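Local atomic coordinates of lovastatin nonaketide synthase mokA (Monascus pilosus, PDB entry 6AD3), a protein that carries out the iterative nine-step assembly of the polyketide from malonyl-CoA in the biosynthesis of lovastatin (monacolin K), seen here in its condensation domain. Residues 244-249 with 253-258; 352-357 with 402-407; 145-150 with 238-243. The protein carries 1 engineered substitution. All blocks are in the same frame, centred on the assembly; numbering follows the deposited sequence.

Contact 1: residues 244-249 with 253-258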
ATOM      1  N   THR A 244      -9.052 -14.746  11.767  1.00 22.00           N
ATOM      2  CA  THR A 244     -10.279 -15.296  12.297  1.00 23.20           C
ATOM      3  C   THR A 244     -10.863 -14.422  13.389  1.00 23.43           C
ATOM      4  O   THR A 244     -12.090 -14.195  13.413  1.00 24.34           O
ATOM      5  CB  THR A 244     -10.084 -16.746  12.778  1.00 26.71           C
ATOM      6  OG1 THR A 244      -9.638 -17.536  11.669  1.00 26.26           O
ATOM      7  CG2 THR A 244     -11.392 -17.343  13.315  1.00 28.93           C
ATOM      8  N   ARG A 245     -10.008 -13.842  14.227  1.00 22.50           N
ATOM      9  CA  ARG A 245     -10.488 -12.948  15.265  1.00 24.42           C
ATOM     10  C   ARG A 245     -11.174 -11.721  14.684  1.00 24.99           C
ATOM     11  O   ARG A 245     -12.201 -11.236  15.187  1.00 21.33           O
ATOM     12  CB  ARG A 245      -9.363 -12.521  16.200  1.00 31.44           C
ATOM     13  CG  ARG A 245      -8.912 -13.619  17.146  1.00 43.03           C
ATOM     14  CD  ARG A 245      -8.008 -13.080  18.244  1.00 53.65           C
ATOM     15  NE  ARG A 245      -8.340 -13.678  19.538  1.00 73.01           N
ATOM     16  CZ  ARG A 245      -7.448 -14.051  20.453  1.00 81.29           C
ATOM     17  NH1 ARG A 245      -6.148 -13.885  20.237  1.00 78.09           N
ATOM     18  NH2 ARG A 245      -7.857 -14.596  21.591  1.00 97.04           N
ATOM     19  N   GLN A 246     -10.648 -11.241  13.574  1.00 23.43           N
ATOM     20  CA  GLN A 246     -11.228 -10.104  12.921  1.00 21.45           C
ATOM     21  C   GLN A 246     -12.573 -10.463  12.287  1.00 21.16           C
ATOM     22  O   GLN A 246     -13.568  -9.734  12.405  1.00 22.13           O
ATOM     23  CB  GLN A 246     -10.250  -9.613  11.834  1.00 26.51           C
ATOM     24  CG  GLN A 246     -10.661  -8.325  11.166  1.00 29.78           C
ATOM     25  CD  GLN A 246      -9.666  -7.953  10.080  1.00 34.46           C
ATOM     26  OE1 GLN A 246      -9.389  -8.759   9.198  1.00 25.00           O
ATOM     27  NE2 GLN A 246      -8.967  -6.843  10.283  1.00 36.14           N
ATOM     28  N   ARG A 247     -12.651 -11.631  11.683  1.00 20.60           N
ATOM     29  CA  ARG A 247     -13.917 -12.071  11.072  1.00 22.64           C
ATOM     30  C   ARG A 247     -14.986 -12.275  12.147  1.00 26.46           C
ATOM     31  O   ARG A 247     -16.127 -11.823  12.010  1.00 24.43           O
ATOM     32  CB  ARG A 247     -13.674 -13.364  10.303  1.00 26.77           C
ATOM     33  CG  ARG A 247     -14.772 -13.724   9.340  1.00 34.73           C
ATOM     34  CD  ARG A 247     -14.356 -14.901   8.476  1.00 30.00           C
ATOM     35  NE  ARG A 247     -13.683 -14.510   7.256  1.00 29.15           N
ATOM     36  CZ  ARG A 247     -14.306 -14.020   6.183  1.00 29.32           C
ATOM     37  NH1 ARG A 247     -15.585 -13.693   6.234  1.00 28.37           N
ATOM     38  NH2 ARG A 247     -13.667 -13.862   5.060  1.00 27.22           N
ATOM     39  N   GLU A 248     -14.571 -12.833  13.282  1.00 26.23           N
ATOM     40  CA  GLU A 248     -15.505 -13.071  14.405  1.00 26.41           C
ATOM     41  C   GLU A 248     -16.028 -11.777  14.998  1.00 23.47           C
ATOM     42  O   GLU A 248     -17.175 -11.707  15.436  1.00 25.28           O
ATOM     43  CB  GLU A 248     -14.818 -13.915  15.492  1.00 26.51           C
ATOM     44  CG  GLU A 248     -14.667 -15.367  15.043  1.00 32.94           C
ATOM     45  CD  GLU A 248     -13.898 -16.247  16.046  1.00 38.34           C
ATOM     46  OE1 GLU A 248     -13.454 -15.720  17.103  1.00 43.00           O
ATOM     47  OE2 GLU A 248     -13.675 -17.442  15.721  1.00 37.95           O
ATOM     48  N   ALA A 249     -15.184 -10.752  15.021  1.00 22.74           N
ATOM     49  CA  ALA A 249     -15.604  -9.422  15.494  1.00 27.30           C
ATOM     50  C   ALA A 249     -16.704  -8.854  14.589  1.00 27.15           C
ATOM     51  O   ALA A 249     -17.707  -8.310  15.064  1.00 27.97           O
ATOM     52  CB  ALA A 249     -14.410  -8.471  15.557  1.00 26.61           C
ATOM     53  N   GLY A 253     -20.970  -8.635  15.742  1.00 32.86           N
ATOM     54  CA  GLY A 253     -21.564  -7.328  15.866  1.00 31.94           C
ATOM     55  C   GLY A 253     -20.654  -6.299  16.463  1.00 32.15           C
ATOM     56  O   GLY A 253     -21.030  -5.144  16.615  1.00 34.02           O
ATOM     57  N   GLN A 254     -19.405  -6.663  16.679  1.00 31.32           N
ATOM     58  CA  GLN A 254     -18.495  -5.767  17.339  1.00 35.23           C
ATOM     59  C   GLN A 254     -17.882  -4.718  16.421  1.00 31.25           C
ATOM     60  O   GLN A 254     -17.167  -3.835  16.888  1.00 34.22           O
ATOM     61  CB  GLN A 254     -17.408  -6.554  18.022  1.00 38.64           C
ATOM     62  CG  GLN A 254     -17.950  -7.379  19.153  1.00 45.34           C
ATOM     63  CD  GLN A 254     -16.863  -7.887  20.045  1.00 53.14           C
ATOM     64  OE1 GLN A 254     -16.501  -7.241  21.024  1.00 66.31           O
ATOM     65  NE2 GLN A 254     -16.235  -8.966  19.633  1.00 58.35           N
ATOM     66  N   MET A 255     -18.070  -4.873  15.118  1.00 28.84           N
ATOM     67  CA  MET A 255     -17.699  -3.812  14.182  1.00 29.25           C
ATOM     68  C   MET A 255     -18.873  -2.924  13.858  1.00 28.11           C
ATOM     69  O   MET A 255     -18.755  -2.052  13.004  1.00 25.39           O
ATOM     70  CB  MET A 255     -17.130  -4.391  12.867  1.00 29.76           C
ATOM     71  CG  MET A 255     -15.731  -4.956  13.011  1.00 35.26           C
ATOM     72  SD  MET A 255     -15.055  -5.315  11.366  1.00 32.24           S
ATOM     73  CE  MET A 255     -13.522  -6.080  11.885  1.00 33.17           C
ATOM     74  N   ASP A 256     -20.042  -3.187  14.460  1.00 26.74           N
ATOM     75  CA  ASP A 256     -21.256  -2.511  13.995  1.00 29.03           C
ATOM     76  C   ASP A 256     -21.184  -1.010  14.198  1.00 24.57           C
ATOM     77  O   ASP A 256     -21.621  -0.263  13.334  1.00 25.06           O
ATOM     78  CB  ASP A 256     -22.509  -3.083  14.670  1.00 32.00           C
ATOM     79  CG  ASP A 256     -22.948  -4.410  14.061  1.00 34.08           C
ATOM     80  OD1 ASP A 256     -22.362  -4.840  13.044  1.00 33.05           O
ATOM     81  OD2 ASP A 256     -23.870  -5.040  14.622  1.00 39.34           O
ATOM     82  N   ALA A 257     -20.601  -0.560  15.310  1.00 25.40           N
ATOM     83  CA  ALA A 257     -20.491   0.890  15.567  1.00 29.09           C
ATOM     84  C   ALA A 257     -19.516   1.572  14.592  1.00 28.37           C
ATOM     85  O   ALA A 257     -19.765   2.706  14.114  1.00 22.94           O
ATOM     86  CB  ALA A 257     -20.072   1.146  16.998  1.00 33.56           C
ATOM     87  N   ASP A 258     -18.459   0.852  14.221  1.00 26.41           N
ATOM     88  CA  ASP A 258     -17.500   1.366  13.239  1.00 23.26           C
ATOM     89  C   ASP A 258     -18.113   1.440  11.864  1.00 23.14           C
ATOM     90  O   ASP A 258     -17.984   2.463  11.148  1.00 23.79           O
ATOM     91  CB  ASP A 258     -16.233   0.511  13.224  1.00 27.37           C
ATOM     92  CG  ASP A 258     -15.468   0.562  14.536  1.00 30.18           C
ATOM     93  OD1 ASP A 258     -15.556   1.561  15.254  1.00 27.36           O
ATOM     94  OD2 ASP A 258     -14.818  -0.442  14.881  1.00 39.92           O
TER

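Contact 2: residues 352-357 with 402-407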
ATOM      1  N   LEU A 352      -7.171   6.800   3.138  1.00 13.72           N
ATOM      2  CA  LEU A 352      -5.954   6.872   3.929  1.00 12.91           C
ATOM      3  C   LEU A 352      -5.456   5.468   4.254  1.00 12.79           C
ATOM      4  O   LEU A 352      -6.208   4.631   4.783  1.00 13.55           O
ATOM      5  CB  LEU A 352      -6.211   7.665   5.214  1.00 14.47           C
ATOM      6  CG  LEU A 352      -5.086   7.683   6.259  1.00 17.71           C
ATOM      7  CD1 LEU A 352      -3.878   8.453   5.763  1.00 20.31           C
ATOM      8  CD2 LEU A 352      -5.553   8.277   7.584  1.00 20.01           C
ATOM      9  N   ALA A 353      -4.279   5.132   3.754  1.00 12.85           N
ATOM     10  CA  ALA A 353      -3.727   3.824   4.027  1.00 13.69           C
ATOM     11  C   ALA A 353      -3.484   3.696   5.526  1.00 12.47           C
ATOM     12  O   ALA A 353      -3.111   4.678   6.212  1.00 14.45           O
ATOM     13  CB  ALA A 353      -2.391   3.621   3.252  1.00 14.09           C
ATOM     14  N   ASP A 354      -3.747   2.501   6.068  1.00 12.84           N
ATOM     15  CA  ASP A 354      -3.486   2.230   7.461  1.00 14.17           C
ATOM     16  C   ASP A 354      -3.034   0.776   7.588  1.00 15.48           C
ATOM     17  O   ASP A 354      -3.595  -0.093   6.935  1.00 14.17           O
ATOM     18  CB  ASP A 354      -4.737   2.469   8.313  1.00 14.81           C
ATOM     19  CG  ASP A 354      -4.440   2.331   9.784  1.00 20.32           C
ATOM     20  OD1 ASP A 354      -3.792   3.248  10.336  1.00 24.85           O
ATOM     21  OD2 ASP A 354      -4.844   1.334  10.379  1.00 19.92           O
ATOM     22  N   THR A 355      -2.029   0.518   8.404  1.00 12.49           N
ATOM     23  CA  THR A 355      -1.530  -0.842   8.558  1.00 15.60           C
ATOM     24  C   THR A 355      -2.534  -1.816   9.168  1.00 16.27           C
ATOM     25  O   THR A 355      -2.414  -3.026   8.959  1.00 12.71           O
ATOM     26  CB  THR A 355      -0.284  -0.915   9.442  1.00 14.22           C
ATOM     27  OG1 THR A 355      -0.619  -0.465  10.766  1.00 16.27           O
ATOM     28  CG2 THR A 355       0.880  -0.136   8.852  1.00 18.50           C
ATOM     29  N   ASN A 356      -3.473  -1.305   9.945  1.00 14.62           N
ATOM     30  CA  ASN A 356      -4.416  -2.140  10.692  1.00 17.14           C
ATOM     31  C   ASN A 356      -3.679  -3.127  11.627  1.00 16.68           C
ATOM     32  O   ASN A 356      -4.086  -4.241  11.799  1.00 19.08           O
ATOM     33  CB  ASN A 356      -5.403  -2.860   9.769  1.00 16.88           C
ATOM     34  CG  ASN A 356      -6.753  -3.138  10.434  1.00 26.51           C
ATOM     35  OD1 ASN A 356      -7.625  -3.756   9.843  1.00 26.25           O
ATOM     36  ND2 ASN A 356      -6.925  -2.675  11.646  1.00 32.67           N
ATOM     37  N   ARG A 357      -2.566  -2.684  12.183  1.00 16.12           N
ATOM     38  CA  ARG A 357      -1.852  -3.448  13.181  1.00 16.42           C
ATOM     39  C   ARG A 357      -1.843  -2.609  14.453  1.00 20.81           C
ATOM     40  O   ARG A 357      -1.256  -1.555  14.485  1.00 22.87           O
ATOM     41  CB  ARG A 357      -0.437  -3.723  12.705  1.00 17.51           C
ATOM     42  CG  ARG A 357      -0.359  -4.653  11.510  1.00 14.35           C
ATOM     43  CD  ARG A 357       1.019  -4.622  10.899  1.00 14.95           C
ATOM     44  NE  ARG A 357       1.157  -5.300   9.616  1.00 12.90           N
ATOM     45  CZ  ARG A 357       1.734  -6.485   9.459  1.00 14.17           C
ATOM     46  NH1 ARG A 357       2.186  -7.141  10.503  1.00 13.28           N
ATOM     47  NH2 ARG A 357       1.859  -7.020   8.260  1.00 14.97           N
ATOM     48  N   GLN A 402     -10.252   5.951  15.508  1.00 22.97           N
ATOM     49  CA  GLN A 402     -11.109   5.259  16.450  1.00 25.48           C
ATOM     50  C   GLN A 402     -11.975   4.179  15.802  1.00 26.59           C
ATOM     51  O   GLN A 402     -12.685   3.462  16.493  1.00 25.06           O
ATOM     52  CB  GLN A 402     -11.982   6.274  17.187  1.00 30.35           C
ATOM     53  CG  GLN A 402     -11.170   7.219  18.044  1.00 33.95           C
ATOM     54  CD  GLN A 402     -12.008   8.336  18.600  1.00 47.72           C
ATOM     55  OE1 GLN A 402     -13.056   8.665  18.053  1.00 59.88           O
ATOM     56  NE2 GLN A 402     -11.561   8.924  19.698  1.00 54.44           N
ATOM     57  N   HIS A 403     -12.057   4.190  14.474  1.00 21.21           N
ATOM     58  CA  HIS A 403     -12.956   3.294  13.775  1.00 19.61           C
ATOM     59  C   HIS A 403     -12.172   2.634  12.665  1.00 21.78           C
ATOM     60  O   HIS A 403     -12.709   2.378  11.610  1.00 21.22           O
ATOM     61  CB  HIS A 403     -14.135   4.066  13.160  1.00 21.48           C
ATOM     62  CG  HIS A 403     -14.897   4.886  14.156  1.00 23.33           C
ATOM     63  ND1 HIS A 403     -15.667   4.315  15.140  1.00 25.95           N
ATOM     64  CD2 HIS A 403     -14.940   6.220  14.373  1.00 26.25           C
ATOM     65  CE1 HIS A 403     -16.187   5.263  15.899  1.00 25.11           C
ATOM     66  NE2 HIS A 403     -15.792   6.431  15.433  1.00 24.26           N
ATOM     67  N   ALA A 404     -10.910   2.353  12.917  1.00 18.87           N
ATOM     68  CA  ALA A 404     -10.013   1.906  11.840  1.00 20.43           C
ATOM     69  C   ALA A 404     -10.090   0.403  11.497  1.00 20.87           C
ATOM     70  O   ALA A 404      -9.454  -0.020  10.556  1.00 22.60           O
ATOM     71  CB  ALA A 404      -8.573   2.257  12.175  1.00 20.42           C
ATOM     72  N   ARG A 405     -10.769  -0.393  12.324  1.00 23.30           N
ATOM     73  CA  ARG A 405     -10.693  -1.855  12.218  1.00 27.74           C
ATOM     74  C   ARG A 405     -11.547  -2.455  11.096  1.00 25.13           C
ATOM     75  O   ARG A 405     -11.445  -3.638  10.800  1.00 30.38           O
ATOM     76  CB  ARG A 405     -11.112  -2.495  13.522  1.00 34.39           C
ATOM     77  CG  ARG A 405     -10.158  -2.260  14.671  1.00 50.28           C
ATOM     78  CD  ARG A 405     -10.716  -2.909  15.938  1.00 69.59           C
ATOM     79  NE  ARG A 405     -10.355  -2.192  17.159  1.00 70.54           N
ATOM     80  CZ  ARG A 405      -9.262  -2.442  17.871  1.00 78.61           C
ATOM     81  NH1 ARG A 405      -8.400  -3.370  17.471  1.00 71.13           N
ATOM     82  NH2 ARG A 405      -9.025  -1.759  18.981  1.00 98.42           N
ATOM     83  N   VAL A 406     -12.351  -1.651  10.432  1.00 19.37           N
ATOM     84  CA  VAL A 406     -13.190  -2.165   9.392  1.00 19.78           C
ATOM     85  C   VAL A 406     -12.436  -2.312   8.059  1.00 19.42           C
ATOM     86  O   VAL A 406     -12.020  -1.311   7.478  1.00 17.80           O
ATOM     87  CB  VAL A 406     -14.400  -1.264   9.171  1.00 21.95           C
ATOM     88  CG1 VAL A 406     -15.300  -1.861   8.113  1.00 28.90           C
ATOM     89  CG2 VAL A 406     -15.155  -1.110  10.461  1.00 25.83           C
ATOM     90  N   PRO A 407     -12.296  -3.557   7.558  1.00 19.18           N
ATOM     91  CA  PRO A 407     -11.679  -3.721   6.229  1.00 17.25           C
ATOM     92  C   PRO A 407     -12.543  -3.037   5.136  1.00 17.64           C
ATOM     93  O   PRO A 407     -13.768  -3.144   5.167  1.00 16.59           O
ATOM     94  CB  PRO A 407     -11.671  -5.229   6.032  1.00 18.80           C
ATOM     95  CG  PRO A 407     -11.654  -5.801   7.427  1.00 19.90           C
ATOM     96  CD  PRO A 407     -12.505  -4.852   8.224  1.00 19.70           C
TER
HETATM   97  O   HOH W   1      -7.067  -0.126   9.424  1.00 19.97           O

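Contact 3: residues 145-150 with 238-243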
ATOM      1  N   LEU A 145     -12.560 -19.513  -2.055  1.00 47.16           N
ATOM      2  CA  LEU A 145     -11.192 -19.959  -1.984  1.00 36.89           C
ATOM      3  C   LEU A 145     -11.018 -20.222  -0.501  1.00 29.08           C
ATOM      4  O   LEU A 145     -11.758 -19.695   0.294  1.00 31.88           O
ATOM      5  CB  LEU A 145     -10.245 -18.855  -2.450  1.00 39.27           C
ATOM      6  CG  LEU A 145      -9.232 -19.107  -3.560  1.00 43.52           C
ATOM      7  CD1 LEU A 145      -9.842 -19.720  -4.799  1.00 41.33           C
ATOM      8  CD2 LEU A 145      -8.442 -17.866  -3.912  1.00 37.96           C
ATOM      9  N   ALA A 146     -10.092 -21.089  -0.130  1.00 23.08           N
ATOM     10  CA  ALA A 146      -9.733 -21.230   1.267  1.00 21.86           C
ATOM     11  C   ALA A 146      -8.232 -21.327   1.408  1.00 18.03           C
ATOM     12  O   ALA A 146      -7.574 -21.748   0.501  1.00 22.51           O
ATOM     13  CB  ALA A 146     -10.396 -22.431   1.900  1.00 22.54           C
ATOM     14  N   GLN A 147      -7.722 -20.947   2.565  1.00 19.55           N
ATOM     15  CA  GLN A 147      -6.304 -21.095   2.877  1.00 17.30           C
ATOM     16  C   GLN A 147      -6.006 -22.543   3.306  1.00 17.94           C
ATOM     17  O   GLN A 147      -6.664 -23.078   4.184  1.00 18.40           O
ATOM     18  CB  GLN A 147      -5.905 -20.165   4.036  1.00 16.61           C
ATOM     19  CG  GLN A 147      -6.258 -18.708   3.835  1.00 18.97           C
ATOM     20  CD  GLN A 147      -5.698 -17.851   4.955  1.00 18.69           C
ATOM     21  OE1 GLN A 147      -4.500 -17.566   4.973  1.00 19.53           O
ATOM     22  NE2 GLN A 147      -6.538 -17.493   5.913  1.00 17.96           N
ATOM     23  N   ILE A 148      -5.006 -23.140   2.688  1.00 16.55           N
ATOM     24  CA  ILE A 148      -4.501 -24.415   3.080  1.00 18.79           C
ATOM     25  C   ILE A 148      -3.139 -24.244   3.697  1.00 18.25           C
ATOM     26  O   ILE A 148      -2.210 -23.783   3.034  1.00 17.42           O
ATOM     27  CB  ILE A 148      -4.311 -25.305   1.856  1.00 20.21           C
ATOM     28  CG1 ILE A 148      -5.604 -25.432   1.102  1.00 24.51           C
ATOM     29  CG2 ILE A 148      -3.751 -26.653   2.266  1.00 22.93           C
ATOM     30  CD1 ILE A 148      -5.401 -25.827  -0.365  1.00 32.80           C
ATOM     31  N   VAL A 149      -3.007 -24.583   4.970  1.00 19.09           N
ATOM     32  CA  VAL A 149      -1.723 -24.401   5.652  1.00 19.97           C
ATOM     33  C   VAL A 149      -0.967 -25.697   5.600  1.00 22.16           C
ATOM     34  O   VAL A 149      -1.439 -26.701   6.097  1.00 22.03           O
ATOM     35  CB  VAL A 149      -1.904 -23.953   7.115  1.00 22.42           C
ATOM     36  CG1 VAL A 149      -0.555 -23.856   7.812  1.00 24.81           C
ATOM     37  CG2 VAL A 149      -2.625 -22.616   7.167  1.00 18.32           C
ATOM     38  N   PHE A 150       0.176 -25.684   4.934  1.00 18.75           N
ATOM     39  CA  PHE A 150       0.990 -26.858   4.771  1.00 22.27           C
ATOM     40  C   PHE A 150       1.982 -26.965   5.913  1.00 24.53           C
ATOM     41  O   PHE A 150       2.412 -25.948   6.485  1.00 24.24           O
ATOM     42  CB  PHE A 150       1.753 -26.803   3.451  1.00 22.45           C
ATOM     43  CG  PHE A 150       0.874 -26.797   2.242  1.00 24.07           C
ATOM     44  CD1 PHE A 150       0.326 -27.986   1.763  1.00 26.56           C
ATOM     45  CD2 PHE A 150       0.685 -25.646   1.511  1.00 25.23           C
ATOM     46  CE1 PHE A 150      -0.483 -27.990   0.632  1.00 28.08           C
ATOM     47  CE2 PHE A 150      -0.063 -25.662   0.328  1.00 30.64           C
ATOM     48  CZ  PHE A 150      -0.672 -26.827  -0.090  1.00 29.84           C
ATOM     49  N   GLN A 238       0.220 -16.244  14.223  1.00 17.47           N
ATOM     50  CA  GLN A 238       0.020 -16.742  12.891  1.00 15.30           C
ATOM     51  C   GLN A 238      -1.162 -16.012  12.232  1.00 14.06           C
ATOM     52  O   GLN A 238      -2.190 -15.717  12.886  1.00 16.15           O
ATOM     53  CB  GLN A 238      -0.228 -18.244  12.922  1.00 16.20           C
ATOM     54  CG  GLN A 238       0.927 -19.038  13.548  1.00 17.45           C
ATOM     55  CD  GLN A 238       2.145 -19.063  12.685  1.00 17.26           C
ATOM     56  OE1 GLN A 238       2.137 -18.550  11.539  1.00 17.56           O
ATOM     57  NE2 GLN A 238       3.185 -19.760  13.156  1.00 18.09           N
ATOM     58  N   PHE A 239      -1.080 -15.867  10.902  1.00 14.63           N
ATOM     59  CA  PHE A 239      -2.042 -15.033  10.163  1.00 14.69           C
ATOM     60  C   PHE A 239      -3.467 -15.499  10.330  1.00 14.80           C
ATOM     61  O   PHE A 239      -4.357 -14.713  10.618  1.00 16.78           O
ATOM     62  CB  PHE A 239      -1.671 -14.996   8.690  1.00 13.91           C
ATOM     63  CG  PHE A 239      -2.584 -14.168   7.873  1.00 13.25           C
ATOM     64  CD1 PHE A 239      -2.576 -12.789   8.017  1.00 16.24           C
ATOM     65  CD2 PHE A 239      -3.646 -14.760   7.215  1.00 16.39           C
ATOM     66  CE1 PHE A 239      -3.478 -11.992   7.305  1.00 18.55           C
ATOM     67  CE2 PHE A 239      -4.532 -13.987   6.470  1.00 17.14           C
ATOM     68  CZ  PHE A 239      -4.449 -12.607   6.520  1.00 18.45           C
ATOM     69  N   ALA A 240      -3.714 -16.805  10.167  1.00 15.25           N
ATOM     70  CA  ALA A 240      -5.104 -17.289  10.209  1.00 17.23           C
ATOM     71  C   ALA A 240      -5.748 -17.018  11.537  1.00 18.75           C
ATOM     72  O   ALA A 240      -6.946 -16.734  11.595  1.00 19.75           O
ATOM     73  CB  ALA A 240      -5.163 -18.771   9.876  1.00 19.77           C
ATOM     74  N   ASP A 241      -4.993 -17.218  12.619  1.00 19.26           N
ATOM     75  CA  ASP A 241      -5.497 -16.925  13.973  1.00 20.75           C
ATOM     76  C   ASP A 241      -5.961 -15.464  14.083  1.00 20.68           C
ATOM     77  O   ASP A 241      -7.103 -15.170  14.495  1.00 23.14           O
ATOM     78  CB  ASP A 241      -4.422 -17.261  15.016  1.00 21.08           C
ATOM     79  CG  ASP A 241      -4.115 -18.772  15.063  1.00 27.78           C
ATOM     80  OD1 ASP A 241      -5.048 -19.539  14.831  1.00 30.87           O
ATOM     81  OD2 ASP A 241      -2.973 -19.184  15.356  1.00 25.84           O
ATOM     82  N   LEU A 242      -5.125 -14.557  13.620  1.00 20.25           N
ATOM     83  CA  LEU A 242      -5.463 -13.135  13.688  1.00 19.11           C
ATOM     84  C   LEU A 242      -6.610 -12.788  12.768  1.00 19.13           C
ATOM     85  O   LEU A 242      -7.500 -12.002  13.137  1.00 21.23           O
ATOM     86  CB  LEU A 242      -4.235 -12.277  13.373  1.00 21.00           C
ATOM     87  CG  LEU A 242      -3.137 -12.324  14.410  1.00 22.42           C
ATOM     88  CD1 LEU A 242      -1.901 -11.604  13.909  1.00 22.68           C
ATOM     89  CD2 LEU A 242      -3.609 -11.742  15.735  1.00 32.46           C
ATOM     90  N   ALA A 243      -6.613 -13.360  11.568  1.00 17.44           N
ATOM     91  CA  ALA A 243      -7.686 -13.078  10.584  1.00 18.78           C
ATOM     92  C   ALA A 243      -9.060 -13.601  11.079  1.00 22.43           C
ATOM     93  O   ALA A 243     -10.088 -12.928  10.930  1.00 22.71           O
ATOM     94  CB  ALA A 243      -7.346 -13.671   9.229  1.00 20.33           C
TER

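Contact 1: residues 244-249 with 253-258
The flat group on which this contact turns is the peptide carbonyl of Ala-249, met nearly head-on by the backbone N of Gln-254. The C=O...N angle at Ala-249 O is 162°, and the bond from Gln-254 N is 2.9 Å long. A weak second bond reaches the same oxygen from Met-255 N at 3.5 Å. One firm and one weak backbone donor thus meet this oxygen, joined by a weak bond with Ser-252 OG, and Gln-254 CB lies 3.5 Å from Ala-249 O.

The geometry identifies a Schellman motif at the C-terminal end of helix 239-251. Gly-253 takes a positive phi of 93°, at which a CB would be pressed against the preceding carbonyl oxygen, and the bond from Gln-254 N to Ala-249 O is one of those that tie the chain back into the last turn. A type I beta turn follows directly: Asp-256 N donates to Gly-253 O at 3.1 Å, and helix 256-266 begins there.

Van der Waals contacts of Met-255 add to the junction between helices 239-251 and 256-266. Met-255 has CG beside its backbone N (chi1 -73°) and runs extended from there, which carries CE across to the helix. Met-255 CE lies 3.7 Å from Gln-246 CG and touches Gln-246 O as well; the two side chains pass at a slant. Ala-249 CB is 4.5 Å from Met-255 CE and 4.3 Å from Gln-254 CB. Pro-407 backs both Gln-246 and Met-255, whereas Gln-254 is exposed at the surface.

Contact 2: residues 352-357 with 402-407
One water does the polar work between Asp-354 and Ala-404, two residues whose own atoms come no closer than 4.2 Å, from Asp-354 OD2 to Ala-404 CB. It donates to Asp-354 OD2 at 2.8 Å and to Ala-404 O at 2.6 Å, so both its protons are committed and the bridge has a defined direction. The setting is the end of strand 348-354, in the mixed six-stranded sheet of the condensation domain, facing the loop between helices 386-401 and 408-414.

Asp-354 OD2 has a second task. It accepts from Asn-356 N at 3.0 Å, with an N-H...O angle of 145°, which closes an Asx turn; the donor stands above the carboxylate plane, 57° out of it. An ST turn overlaps it, Arg-357 N donating to Thr-355 OG1 at 3.3 Å. These two turns lead the chain off the strand, with Asn-356 in left-handed backbone conformation. Arg-357 is held beyond the contact by a salt bridge to Asp-212, whose place in the sequence is consistent with the aspartate of the HHxxxDG motif of condensation domains. Pro-407, at the other end of the second segment, is the N-cap of helix 408-414.

Packing by Asn-356 completes the junction. With CG roughly opposite the backbone N (chi1 -151°), its amide reaches alongside the backbone of Ala-404 and Arg-405. The approach is loose: Asn-356 ND2 is 3.8 Å from Ala-404 O and 3.9 Å from Arg-405 CA. On the Arg-405 side chain, the atom that Asn-356 ND2 approaches is CG, 4.4 Å away.

Contact 3: residues 145-150 with 238-243
Phe-239, whose ring meets Gln-147 across the contact, also takes part in the shortest backbone bond within the two segments: its carbonyl O accepts from Ala-243 N at 2.8 Å, a regular bond of the first turn of helix 239-251. That turn packs on a three-stranded antiparallel sheet in which strand 145-150 is central, between strands 72-77 and 131-135, so the contact is a helix laid against a sheet.

Gln-147 spans the gap. Its CG sits beside the backbone N (chi1 -54°), and the extended chain beyond it projects the amide toward the helix. Gln-147 OE1 lies at the edge of the Phe-239 ring, near its plane, 3.7 Å from CD2 and 3.9 Å from CE2. Amide and ring planes stand 73° apart. An oxygen so placed faces the slightly positive ring hydrogens, probably a mildly favourable arrangement.

The amide nitrogen is anchored elsewhere, donating to Pro-77 O, which probably sets the turn of the amide and so the direction of Gln-147 OE1. The ring of Phe-239 is further met by Phe-369, edge-to-face. On the next residue of the helix, Ala-240 CB rests 4.4 Å from Gln-147 NE2.

In the fold
Read from the N terminus, the contacts come in series, with neither nesting nor crossing. Contact 3 closes first, bringing helix 239-251 back onto the three-stranded sheet after 87 intervening residues. Contact 1 begins at the very next residue and, with three residues between its segments, spans the end of the same helix and the turn into helix 256-266. Contact 2 opens later and spans 44 residues, joining strand 348-354 to the loop before helix 408-414. Contacts 1 and 2 touch directly: Asp-258 OD1 lies 2.8 Å from His-403 ND1, a probable hydrogen bond, and Met-255 CE packs 3.4 Å from Arg-405 O. Contacts 2 and 3 stay about 7 Å apart at their nearest atoms.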